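Side-chain contact in O-succinylhomoserine sulfhydrylase (Mycobacterium tuberculosis, PDB 3NDN), which probably makes L-homocysteine from O-succinyl-L-homoserine and hydrogen sulfide with the help of pyridoxal 5'-phosphate, a step of methionine biosynthesis: residues C335-D338 / V339-Q342. Residues are numbered along the deposited sequence; the frame is centred on the assembly and turned at random.
Sequences CPED and VAKQ
Cys335 and Ala340 make one apolar contact of this local turn: SG of Cys335 lies 3.8 Å from CA and 3.9 Å from CB of Ala340, the buried first residue of helix 340-350. With chi1 at 67°, SG is tucked against its own backbone, flanked by N and C, and lies beside that alanine. A second, looser apolar contact joins the CG1 branch of Val339 to the ring carbon CD of Pro336 at 4.2 Å. The same CG1 also sits against the carbonyl oxygen, 3.4 Å from Pro336 O. Among backbone bonds, Val339 N donates to Pro336 O at 3.2 Å and 159°. This i to i+3 bond, with Glu337 and Asp338 at its corners, both with helix-like backbone angles, defines a type I beta-turn. The turn leads from strand 328-333 into helix 340-350, with Val339 as N-cap. Ala340 N adds a weak hydrogen bond to Glu337 O, 3.4 Å long. A water bridges the next step, donating to Glu337 O and accepting from Lys341 N. At the polar ends, Glu337 OE2 is held by Asp390 N, while Lys341 NZ forms a salt bridge with Glu63 of a neighbouring subunit.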
# COMPACT_ATOMS: atom_id res chain seq x y z
N CYS A 335 1.94 20.93 44.03
CA CYS A 335 0.74 20.77 44.85
C CYS A 335 0.94 19.62 45.84
O CYS A 335 1.82 18.78 45.64
CB CYS A 335 -0.49 20.52 43.96
SG CYS A 335 -0.49 18.95 43.06
N PRO A 336 0.13 19.58 46.93
CA PRO A 336 0.24 18.46 47.90
C PRO A 336 0.04 17.09 47.23
O PRO A 336 -0.79 16.95 46.32
CB PRO A 336 -0.89 18.75 48.89
CG PRO A 336 -1.14 20.21 48.79
CD PRO A 336 -0.87 20.58 47.35
N GLU A 337 0.80 16.08 47.69
CA GLU A 337 0.79 14.76 47.05
C GLU A 337 -0.54 14.01 47.17
O GLU A 337 -0.87 13.21 46.29
CB GLU A 337 1.99 13.89 47.52
CG GLU A 337 2.14 12.50 46.84
CD GLU A 337 2.63 12.54 45.38
OE1 GLU A 337 3.20 13.57 44.96
OE2 GLU A 337 2.47 11.52 44.65
N ASP A 338 -1.30 14.27 48.24
CA ASP A 338 -2.61 13.61 48.44
C ASP A 338 -3.71 14.06 47.46
O ASP A 338 -4.80 13.46 47.42
CB ASP A 338 -3.09 13.71 49.91
CG ASP A 338 -2.98 15.13 50.48
OD1 ASP A 338 -3.10 16.12 49.73
OD2 ASP A 338 -2.78 15.25 51.71
N VAL A 339 -3.43 15.10 46.68
CA VAL A 339 -4.36 15.61 45.67
C VAL A 339 -3.74 15.68 44.25
O VAL A 339 -4.40 16.09 43.28
CB VAL A 339 -4.97 16.98 46.12
CG1 VAL A 339 -3.99 18.13 45.92
CG2 VAL A 339 -6.29 17.27 45.39
N ALA A 340 -2.47 15.26 44.13
CA ALA A 340 -1.70 15.40 42.88
C ALA A 340 -2.30 14.63 41.68
O ALA A 340 -2.29 15.14 40.56
CB ALA A 340 -0.24 15.01 43.10
N LYS A 341 -2.82 13.43 41.93
CA LYS A 341 -3.47 12.64 40.86
C LYS A 341 -4.65 13.40 40.25
O LYS A 341 -4.78 13.48 39.02
CB LYS A 341 -3.93 11.26 41.37
CG LYS A 341 -4.57 10.36 40.28
CD LYS A 341 -4.96 8.96 40.80
CE LYS A 341 -5.54 8.11 39.66
NZ LYS A 341 -5.84 6.68 40.02
N GLN A 342 -5.50 13.97 41.11
CA GLN A 342 -6.66 14.75 40.67
C GLN A 342 -6.23 15.96 39.84
O GLN A 342 -6.88 16.32 38.86
CB GLN A 342 -7.48 15.25 41.88
CG GLN A 342 -8.45 14.25 42.48
CD GLN A 342 -9.15 14.78 43.74
OE1 GLN A 342 -8.51 14.99 44.78
NE2 GLN A 342 -10.46 14.98 43.66
O HOH W 1 -2.56 11.80 44.46